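Side-chain contacts in hypothetical protein TTHA1606 (Thermus thermophilus, PDB 2YYB), which is of unknown function but belongs to the GTP cyclohydrolase I type 2/NIF3 family and probably binds divalent metal ions: residues 28-33 against 84-89; 51-56 against 89-94; 137-142 against 182-187; 172-177 against 205-210. One frame throughout, in Å; residues are numbered along the deposited sequence.

Contact 1: 28-33 against 84-89; sequences LQVEGK and ETLFQG
K33 NZ forms a salt bridge with D59 OD1, and on the way the lysine chain passes the end of helix 77-88, with CE 3.6 Å from the carbonyl oxygen of G89. The ammonium nitrogen K33 NZ lies 3.9 Å from G89 O, so the carbonyl would probably add a mild electrostatic attraction, although D59 remains the main partner. Beyond CG the lysine is fully extended, which lets this exposed residue reach across the helix terminus. The apolar half of the contact centres on V30. Its CB, CG1 and CG2 are all 3.8 Å from L86 CD1, so this one leucine methyl rests against the whole isopropyl group instead of a single branch. CG1, anti to the backbone N of V30 (chi1 -180°), serves a second neighbour as well: F87 CE1 is 4.1 Å from it. That methyl comes at the ring's edge, near the ring plane, and the two side chains run at about a right angle. The F87 ring also meets F87 of the second subunit, and V30 touches I75 of that subunit, so the contact borders an interface. Q29 and V30 both face L93 in a classic beta bulge. Helix 77-88 thus packs beside strand 27-30, L86 touching both L93 of the antiparallel neighbour 92-95 and F50 of helix 47-55.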
# COMPACT_ATOMS: atom_id res chain seq x y z
N LEU A 28 -8.67 25.22 -11.51
CA LEU A 28 -9.16 26.30 -10.67
C LEU A 28 -9.16 25.86 -9.22
O LEU A 28 -9.93 24.99 -8.83
CB LEU A 28 -10.58 26.71 -11.08
CG LEU A 28 -11.21 27.88 -10.31
CD1 LEU A 28 -10.50 29.19 -10.61
CD2 LEU A 28 -12.66 27.99 -10.71
N GLN A 29 -8.30 26.47 -8.40
CA GLN A 29 -8.23 26.09 -6.99
C GLN A 29 -9.14 26.93 -6.11
O GLN A 29 -9.64 26.44 -5.12
CB GLN A 29 -6.79 26.20 -6.48
CG GLN A 29 -5.79 25.38 -7.26
CD GLN A 29 -4.51 25.11 -6.47
OE1 GLN A 29 -4.00 25.99 -5.76
NE2 GLN A 29 -3.98 23.89 -6.60
N VAL A 30 -9.32 28.21 -6.46
CA VAL A 30 -10.20 29.08 -5.68
C VAL A 30 -11.02 29.91 -6.64
O VAL A 30 -10.48 30.58 -7.53
CB VAL A 30 -9.43 30.01 -4.71
CG1 VAL A 30 -10.41 30.88 -3.94
CG2 VAL A 30 -8.59 29.19 -3.74
N GLU A 31 -12.33 29.87 -6.47
CA GLU A 31 -13.25 30.60 -7.33
C GLU A 31 -13.35 32.08 -6.94
O GLU A 31 -13.24 32.43 -5.77
CB GLU A 31 -14.62 29.92 -7.27
CG GLU A 31 -15.72 30.56 -8.09
CD GLU A 31 -17.08 29.92 -7.82
OE1 GLU A 31 -17.27 28.75 -8.22
OE2 GLU A 31 -17.94 30.56 -7.19
N GLY A 32 -13.52 32.94 -7.96
CA GLY A 32 -13.64 34.39 -7.79
C GLY A 32 -14.70 34.93 -8.73
O GLY A 32 -15.66 34.22 -9.05
N LYS A 33 -14.54 36.17 -9.19
CA LYS A 33 -15.50 36.80 -10.10
C LYS A 33 -15.79 35.96 -11.34
O LYS A 33 -14.90 35.31 -11.89
CB LYS A 33 -14.97 38.13 -10.64
CG LYS A 33 -14.68 39.20 -9.64
CD LYS A 33 -13.85 40.29 -10.32
CE LYS A 33 -13.48 41.35 -9.29
NZ LYS A 33 -12.50 42.36 -9.79
N GLU A 84 -8.95 35.16 2.57
CA GLU A 84 -9.65 36.43 2.79
C GLU A 84 -9.26 37.40 1.68
O GLU A 84 -10.11 38.13 1.15
CB GLU A 84 -9.30 37.02 4.16
CG GLU A 84 -9.91 36.28 5.31
CD GLU A 84 -9.55 36.86 6.67
OE1 GLU A 84 -8.34 36.91 7.00
OE2 GLU A 84 -10.48 37.27 7.41
N THR A 85 -7.97 37.41 1.33
CA THR A 85 -7.43 38.26 0.30
C THR A 85 -8.00 37.89 -1.07
O THR A 85 -8.49 38.75 -1.80
CB THR A 85 -5.91 38.13 0.26
OG1 THR A 85 -5.40 38.43 1.55
CG2 THR A 85 -5.30 39.06 -0.74
N LEU A 86 -7.96 36.62 -1.44
CA LEU A 86 -8.54 36.29 -2.73
C LEU A 86 -10.02 36.70 -2.71
O LEU A 86 -10.48 37.37 -3.62
CB LEU A 86 -8.41 34.79 -3.04
CG LEU A 86 -6.99 34.20 -3.13
CD1 LEU A 86 -7.11 32.73 -3.49
CD2 LEU A 86 -6.16 34.92 -4.18
N PHE A 87 -10.75 36.31 -1.66
CA PHE A 87 -12.18 36.65 -1.56
C PHE A 87 -12.39 38.15 -1.71
O PHE A 87 -13.11 38.61 -2.59
CB PHE A 87 -12.77 36.20 -0.22
CG PHE A 87 -12.98 34.71 -0.10
CD1 PHE A 87 -12.60 33.84 -1.12
CD2 PHE A 87 -13.52 34.17 1.07
CE1 PHE A 87 -12.76 32.47 -0.96
CE2 PHE A 87 -13.67 32.80 1.23
CZ PHE A 87 -13.29 31.95 0.21
N GLN A 88 -11.75 38.91 -0.83
CA GLN A 88 -11.85 40.36 -0.84
C GLN A 88 -11.73 40.93 -2.26
O GLN A 88 -12.41 41.90 -2.58
CB GLN A 88 -10.77 40.96 0.04
CG GLN A 88 -10.94 42.43 0.32
CD GLN A 88 -9.82 42.97 1.22
OE1 GLN A 88 -9.55 42.44 2.30
NE2 GLN A 88 -9.18 44.04 0.76
N GLY A 89 -10.89 40.34 -3.10
CA GLY A 89 -10.72 40.86 -4.44
C GLY A 89 -11.40 40.12 -5.57
O GLY A 89 -11.16 40.41 -6.75

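Contact 2: 51-56 against 89-94; sequences RKALEE and GGINLY
A Schellman motif ends helix 77-88 where G89 meets L54 of helix 47-55. In this turn I91 N bonds back to L86 O and G90 N to F87 O, with G90 as the C-prime residue at a positive phi of 56°. L54 CD1 lies 3.5 Å from G89 CA and 3.8 Å from G89 N, so the leucine methyl is laid directly on the glycine backbone. A CB on G89 would point at L54 and probably crowd that methyl, consistent with a glycine here. The leucine reaches it because CG stands anti to the backbone N of L54 (chi1 -174°), turning a side chain at the flank of the helix toward the turn. Two residues on, I91 points at helix 47-55. Its outer methyl CD1 lies against the helix surface, 4.0 Å from A53 CB and 3.9 Å from L54 N. A looser methyl-to-methyl contact, I91 CD1 to L54 CD1 at 4.4 Å, closes the group. I91 also touches L86 and L61, and A53 touches L61, so the apolar layer continues onto strand 60-63. Helix 47-55 links the adjacent parallel strands 39-42 and 60-63, and helix 77-88 links 60-63 to 92-95: the arrangement is that of successive beta-alpha-beta crossovers, their helices packed side by side against one parallel part of a sheet.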
# COMPACT_ATOMS: atom_id res chain seq x y z
N ARG A 51 -1.76 39.89 -2.26
CA ARG A 51 -1.97 41.31 -1.97
C ARG A 51 -1.64 42.13 -3.22
O ARG A 51 -2.33 43.10 -3.53
CB ARG A 51 -1.09 41.78 -0.80
CG ARG A 51 -1.60 41.40 0.59
CD ARG A 51 -2.81 42.25 0.99
NE ARG A 51 -3.75 41.52 1.83
CZ ARG A 51 -4.96 41.98 2.17
NH1 ARG A 51 -5.35 43.18 1.74
NH2 ARG A 51 -5.78 41.24 2.91
N LYS A 52 -0.57 41.75 -3.92
CA LYS A 52 -0.17 42.43 -5.14
C LYS A 52 -1.23 42.25 -6.22
O LYS A 52 -1.52 43.18 -6.97
CB LYS A 52 1.17 41.90 -5.69
CG LYS A 52 2.40 42.24 -4.89
CD LYS A 52 3.60 42.21 -5.82
CE LYS A 52 4.93 42.31 -5.09
NZ LYS A 52 5.24 41.05 -4.36
N ALA A 53 -1.80 41.05 -6.31
CA ALA A 53 -2.84 40.80 -7.30
C ALA A 53 -4.03 41.70 -6.98
O ALA A 53 -4.71 42.21 -7.87
CB ALA A 53 -3.27 39.35 -7.28
N LEU A 54 -4.28 41.90 -5.69
CA LEU A 54 -5.36 42.74 -5.23
C LEU A 54 -5.09 44.20 -5.63
O LEU A 54 -6.01 44.91 -6.05
CB LEU A 54 -5.48 42.65 -3.70
CG LEU A 54 -6.68 43.38 -3.09
CD1 LEU A 54 -7.93 42.69 -3.54
CD2 LEU A 54 -6.62 43.39 -1.58
N GLU A 55 -3.84 44.63 -5.51
CA GLU A 55 -3.44 46.00 -5.82
C GLU A 55 -3.50 46.29 -7.32
O GLU A 55 -3.85 47.39 -7.73
CB GLU A 55 -2.03 46.27 -5.30
CG GLU A 55 -1.55 47.71 -5.51
CD GLU A 55 -2.07 48.71 -4.46
OE1 GLU A 55 -3.31 48.73 -4.20
OE2 GLU A 55 -1.24 49.48 -3.90
N GLU A 56 -3.16 45.29 -8.11
CA GLU A 56 -3.14 45.38 -9.57
C GLU A 56 -4.50 45.01 -10.16
O GLU A 56 -4.63 44.83 -11.37
CB GLU A 56 -2.08 44.43 -10.14
CG GLU A 56 -0.64 44.77 -9.76
CD GLU A 56 -0.17 46.06 -10.41
OE1 GLU A 56 0.49 46.88 -9.71
OE2 GLU A 56 -0.46 46.26 -11.63
N GLY A 89 -10.89 40.34 -3.10
CA GLY A 89 -10.72 40.86 -4.44
C GLY A 89 -11.40 40.12 -5.57
O GLY A 89 -11.16 40.41 -6.75
N GLY A 90 -12.26 39.18 -5.23
CA GLY A 90 -12.95 38.42 -6.27
C GLY A 90 -11.96 37.77 -7.21
O GLY A 90 -12.24 37.57 -8.38
N ILE A 91 -10.79 37.44 -6.68
CA ILE A 91 -9.71 36.84 -7.46
C ILE A 91 -9.86 35.33 -7.67
O ILE A 91 -10.08 34.59 -6.71
CB ILE A 91 -8.35 37.12 -6.77
CG1 ILE A 91 -8.14 38.63 -6.67
CG2 ILE A 91 -7.21 36.41 -7.53
CD1 ILE A 91 -6.99 39.06 -5.79
N ASN A 92 -9.76 34.89 -8.92
CA ASN A 92 -9.84 33.47 -9.23
C ASN A 92 -8.40 32.96 -9.15
O ASN A 92 -7.48 33.64 -9.62
CB ASN A 92 -10.34 33.24 -10.66
CG ASN A 92 -11.79 33.59 -10.85
OD1 ASN A 92 -12.70 32.91 -10.36
ND2 ASN A 92 -12.03 34.67 -11.57
N LEU A 93 -8.20 31.79 -8.53
CA LEU A 93 -6.87 31.20 -8.41
C LEU A 93 -6.84 29.94 -9.24
O LEU A 93 -7.59 29.00 -8.96
CB LEU A 93 -6.54 30.81 -6.96
CG LEU A 93 -5.07 30.38 -6.81
CD1 LEU A 93 -4.16 31.55 -7.16
CD2 LEU A 93 -4.79 29.90 -5.41
N TYR A 94 -5.98 29.95 -10.27
CA TYR A 94 -5.82 28.82 -11.18
C TYR A 94 -4.36 28.31 -11.05
O TYR A 94 -3.39 29.06 -11.29
CB TYR A 94 -6.09 29.25 -12.63
CG TYR A 94 -6.09 28.11 -13.61
CD1 TYR A 94 -7.25 27.40 -13.88
CD2 TYR A 94 -4.92 27.71 -14.24
CE1 TYR A 94 -7.25 26.31 -14.77
CE2 TYR A 94 -4.90 26.63 -15.13
CZ TYR A 94 -6.08 25.93 -15.39
OH TYR A 94 -6.09 24.89 -16.30

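Contact 3: 137-142 against 182-187; sequences PLLQVA and ADLFVT
V141 and L184 reach toward each other tip to tip, valine methyl CG2 meeting leucine methyl CD2 at 3.7 Å. Both side chains leave their backbones in the direction of the opposite segment, so the gap between strand 184-187 and the stretch leading into helix 141-147 is bridged by methyl groups alone. On the valine, CG2 sits between the backbone N and the carbonyl carbon, while CG of L184 is anti to its backbone N (chi1 168°), which carries CD2 to the V141 methyl. L139 comes from another quarter. It starts out across the line between the segments, and its tip then turns in, L139 CD1 lying 4.4 Å from L184 CD2. One leucine methyl, CD2, therefore receives both L139 and V141. The other methyl of L184 is occupied by the sheet itself, CD1 packing on I206 of strand 204-207. L139 continues the apolar patch onto V155 and V163, and all three residues of the contact are buried. Strand alternation puts F185 on the reverse face of the sheet, where it touches V205. L184 is tied by backbone hydrogen bonds to T165 and I167, fixing the strand beneath the valine. This is the helix-on-sheet packing of an alpha/beta layer, helix 141-147 and the loop before it packing on part of one face of the four-stranded mixed sheet.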
# COMPACT_ATOMS: atom_id res chain seq x y z
N PRO A 137 29.14 24.76 -27.85
CA PRO A 137 29.57 26.01 -27.21
C PRO A 137 30.19 25.70 -25.86
O PRO A 137 29.91 24.66 -25.26
CB PRO A 137 28.27 26.79 -27.08
CG PRO A 137 27.31 25.72 -26.71
CD PRO A 137 27.70 24.53 -27.60
N LEU A 138 31.04 26.60 -25.38
CA LEU A 138 31.70 26.41 -24.10
C LEU A 138 30.66 26.28 -22.99
O LEU A 138 29.47 26.20 -23.27
CB LEU A 138 32.63 27.59 -23.81
CG LEU A 138 32.02 28.99 -23.92
CD1 LEU A 138 33.01 30.03 -23.41
CD2 LEU A 138 31.64 29.27 -25.38
N LEU A 139 31.10 26.24 -21.74
CA LEU A 139 30.15 26.12 -20.65
C LEU A 139 29.70 27.50 -20.18
O LEU A 139 29.20 27.65 -19.07
CB LEU A 139 30.74 25.34 -19.47
CG LEU A 139 29.78 24.92 -18.35
CD1 LEU A 139 28.73 23.97 -18.90
CD2 LEU A 139 30.54 24.25 -17.22
N GLN A 140 29.87 28.51 -21.03
CA GLN A 140 29.42 29.85 -20.66
C GLN A 140 28.01 30.09 -21.13
O GLN A 140 27.63 31.18 -21.56
CB GLN A 140 30.37 30.92 -21.15
CG GLN A 140 31.65 30.93 -20.33
CD GLN A 140 31.46 30.34 -18.93
OE1 GLN A 140 31.27 29.13 -18.78
NE2 GLN A 140 31.50 31.20 -17.91
N VAL A 141 27.24 29.01 -21.05
CA VAL A 141 25.84 29.03 -21.36
C VAL A 141 25.37 29.47 -19.98
O VAL A 141 24.20 29.77 -19.76
CB VAL A 141 25.31 27.61 -21.67
CG1 VAL A 141 26.28 26.89 -22.58
CG2 VAL A 141 25.11 26.83 -20.38
N ALA A 142 26.32 29.48 -19.04
CA ALA A 142 26.09 29.89 -17.66
C ALA A 142 25.90 31.39 -17.65
O ALA A 142 25.37 31.96 -16.70
CB ALA A 142 27.28 29.53 -16.80
N ALA A 182 23.08 13.76 -21.03
CA ALA A 182 23.48 14.84 -21.94
C ALA A 182 24.80 15.41 -21.45
O ALA A 182 25.26 15.06 -20.34
CB ALA A 182 22.39 15.95 -21.96
N ASP A 183 25.40 16.30 -22.25
CA ASP A 183 26.67 16.93 -21.88
C ASP A 183 26.45 17.93 -20.76
O ASP A 183 27.38 18.29 -20.03
CB ASP A 183 27.29 17.67 -23.07
CG ASP A 183 27.43 16.79 -24.30
OD1 ASP A 183 27.62 15.56 -24.13
OD2 ASP A 183 27.37 17.35 -25.43
N LEU A 184 25.21 18.40 -20.66
CA LEU A 184 24.82 19.37 -19.66
C LEU A 184 23.41 19.13 -19.20
O LEU A 184 22.57 18.63 -19.96
CB LEU A 184 24.92 20.79 -20.22
CG LEU A 184 24.29 21.90 -19.38
CD1 LEU A 184 24.87 21.92 -17.99
CD2 LEU A 184 24.55 23.23 -20.04
N PHE A 185 23.16 19.49 -17.94
CA PHE A 185 21.85 19.35 -17.33
C PHE A 185 21.54 20.70 -16.68
O PHE A 185 22.37 21.24 -15.94
CB PHE A 185 21.86 18.24 -16.28
CG PHE A 185 20.56 18.10 -15.53
CD1 PHE A 185 19.37 17.84 -16.19
CD2 PHE A 185 20.54 18.17 -14.14
CE1 PHE A 185 18.18 17.66 -15.48
CE2 PHE A 185 19.36 17.99 -13.43
CZ PHE A 185 18.18 17.73 -14.11
N VAL A 186 20.37 21.23 -17.00
CA VAL A 186 19.94 22.51 -16.47
C VAL A 186 18.74 22.32 -15.57
O VAL A 186 17.76 21.70 -15.96
CB VAL A 186 19.51 23.45 -17.60
CG1 VAL A 186 19.07 24.80 -17.02
CG2 VAL A 186 20.65 23.63 -18.58
N THR A 187 18.81 22.86 -14.36
CA THR A 187 17.69 22.77 -13.44
C THR A 187 17.76 23.98 -12.51
O THR A 187 18.62 24.84 -12.68
CB THR A 187 17.68 21.42 -12.66
OG1 THR A 187 16.41 21.23 -12.03
CG2 THR A 187 18.78 21.39 -11.62

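Contact 4: 172-177 against 205-210; sequences SGTGLL and VIYAGH
V205 opens the contact, its CG2 methyl 4.4 Å from L177 CD1, a loose apolar touch between strand 204-207 and the 3-10 turn that includes L177. Its other methyl, CG1, lies 3.3 Å above one face of the Y207 ring, shifted toward the rim, so valine and tyrosine lean on each other along the same side of the strand. Y207 itself, with CG anti to the carbonyl carbon (chi1 -67°), swings its ring toward T174. There the methyl CG2 of T174 is 3.5 Å from Y207 OH and 3.7 Å from Y207 CE1, arriving obliquely at the phenol end, with the two side chains at about a right angle. Y207 also packs on T187 of the neighbouring strand. After A208 the chain leaves the strand through G209, whose backbone angles (99°, 138°) suit glycine, and comes to H210. The hydroxyl of S172 lies at the edge of the H210 imidazole, near the ring plane. H65 meets the same ring, and H192 of a third subunit stacks on it. Replacing H210 by an alanine would remove the imidazole and would probably leave the predicted metal one ligand short, H192 of the third subunit without its stacking partner and S172 without the ring edge beside it. H65, D101, H210 and E214 are the predicted ligands of one divalent cation, so the contact closes at what is probably the metal site of the NIF3 family fold, set just beyond the end of a sheet strand.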
# COMPACT_ATOMS: atom_id res chain seq x y z
N SER A 172 13.04 21.58 -9.13
CA SER A 172 13.85 20.58 -8.43
C SER A 172 14.01 19.34 -9.29
O SER A 172 13.28 18.37 -9.11
CB SER A 172 13.20 20.17 -7.10
OG SER A 172 13.39 21.16 -6.11
N GLY A 173 14.97 19.37 -10.20
CA GLY A 173 15.17 18.23 -11.06
C GLY A 173 16.23 17.24 -10.62
O GLY A 173 16.34 16.17 -11.21
N THR A 174 17.00 17.58 -9.59
CA THR A 174 18.05 16.68 -9.12
C THR A 174 17.62 15.24 -9.00
O THR A 174 18.40 14.33 -9.30
CB THR A 174 18.64 17.11 -7.77
OG1 THR A 174 17.57 17.32 -6.84
CG2 THR A 174 19.48 18.37 -7.93
N GLY A 175 16.40 15.01 -8.55
CA GLY A 175 15.93 13.64 -8.43
C GLY A 175 16.15 12.87 -9.72
O GLY A 175 16.34 11.65 -9.69
N LEU A 176 16.13 13.59 -10.85
CA LEU A 176 16.33 13.00 -12.18
C LEU A 176 17.80 12.82 -12.60
O LEU A 176 18.06 12.31 -13.68
CB LEU A 176 15.63 13.85 -13.25
CG LEU A 176 14.11 13.78 -13.40
CD1 LEU A 176 13.61 15.00 -14.21
CD2 LEU A 176 13.73 12.47 -14.08
N LEU A 177 18.73 13.23 -11.75
CA LEU A 177 20.16 13.11 -12.05
C LEU A 177 20.62 11.79 -12.66
O LEU A 177 21.26 11.77 -13.70
CB LEU A 177 20.98 13.37 -10.79
CG LEU A 177 22.19 14.28 -10.98
CD1 LEU A 177 21.73 15.59 -11.57
CD2 LEU A 177 22.87 14.52 -9.66
N VAL A 205 26.40 20.33 -14.57
CA VAL A 205 25.09 20.73 -14.08
C VAL A 205 25.10 22.20 -13.74
O VAL A 205 26.03 22.69 -13.10
CB VAL A 205 24.68 19.95 -12.80
CG1 VAL A 205 23.31 20.42 -12.32
CG2 VAL A 205 24.66 18.47 -13.07
N ILE A 206 24.06 22.91 -14.17
CA ILE A 206 23.93 24.33 -13.88
C ILE A 206 22.63 24.54 -13.09
O ILE A 206 21.55 24.15 -13.56
CB ILE A 206 23.81 25.21 -15.17
CG1 ILE A 206 25.03 25.04 -16.07
CG2 ILE A 206 23.67 26.69 -14.77
CD1 ILE A 206 26.27 25.68 -15.54
N TYR A 207 22.73 25.14 -11.91
CA TYR A 207 21.57 25.43 -11.05
C TYR A 207 21.25 26.91 -11.18
O TYR A 207 21.99 27.75 -10.69
CB TYR A 207 21.87 25.08 -9.58
CG TYR A 207 22.05 23.60 -9.37
CD1 TYR A 207 20.98 22.72 -9.57
CD2 TYR A 207 23.30 23.06 -9.06
CE1 TYR A 207 21.16 21.34 -9.47
CE2 TYR A 207 23.48 21.66 -8.95
CZ TYR A 207 22.40 20.82 -9.17
OH TYR A 207 22.56 19.46 -9.12
N ALA A 208 20.14 27.23 -11.85
CA ALA A 208 19.77 28.62 -12.07
C ALA A 208 18.66 29.20 -11.18
O ALA A 208 18.12 30.27 -11.47
CB ALA A 208 19.42 28.82 -13.54
N GLY A 209 18.33 28.49 -10.10
CA GLY A 209 17.30 28.96 -9.18
C GLY A 209 15.95 28.31 -9.40
O GLY A 209 15.54 28.13 -10.54
N HIS A 210 15.27 27.94 -8.33
CA HIS A 210 13.96 27.32 -8.47
C HIS A 210 12.97 28.40 -8.94
O HIS A 210 12.16 28.16 -9.85
CB HIS A 210 13.50 26.73 -7.13
CG HIS A 210 12.39 25.73 -7.25
ND1 HIS A 210 11.24 25.97 -7.96
CD2 HIS A 210 12.25 24.50 -6.71
CE1 HIS A 210 10.43 24.93 -7.85
NE2 HIS A 210 11.02 24.02 -7.10

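Overall arrangement
From the N terminus, strand 27-30 opens contact 1, which closes a long loop at the end of helix 77-88. Contact 2 opens inside that loop, at helix 47-55, and closes just after it on 89-94; the two cross, share G89 and tie two helices to the five-stranded sheet. The chain then passes to the other side of its centre. Contact 3 opens at 137-142 and closes on 182-187, after contact 4 has opened at 172-177; contact 4 closes last, at 205-210, so these also cross. They pack on opposite faces of the four-stranded sheet, at the adjacent strands 184-187 and 204-207. The centres of contacts 1 and 3 lie about 41 Å apart.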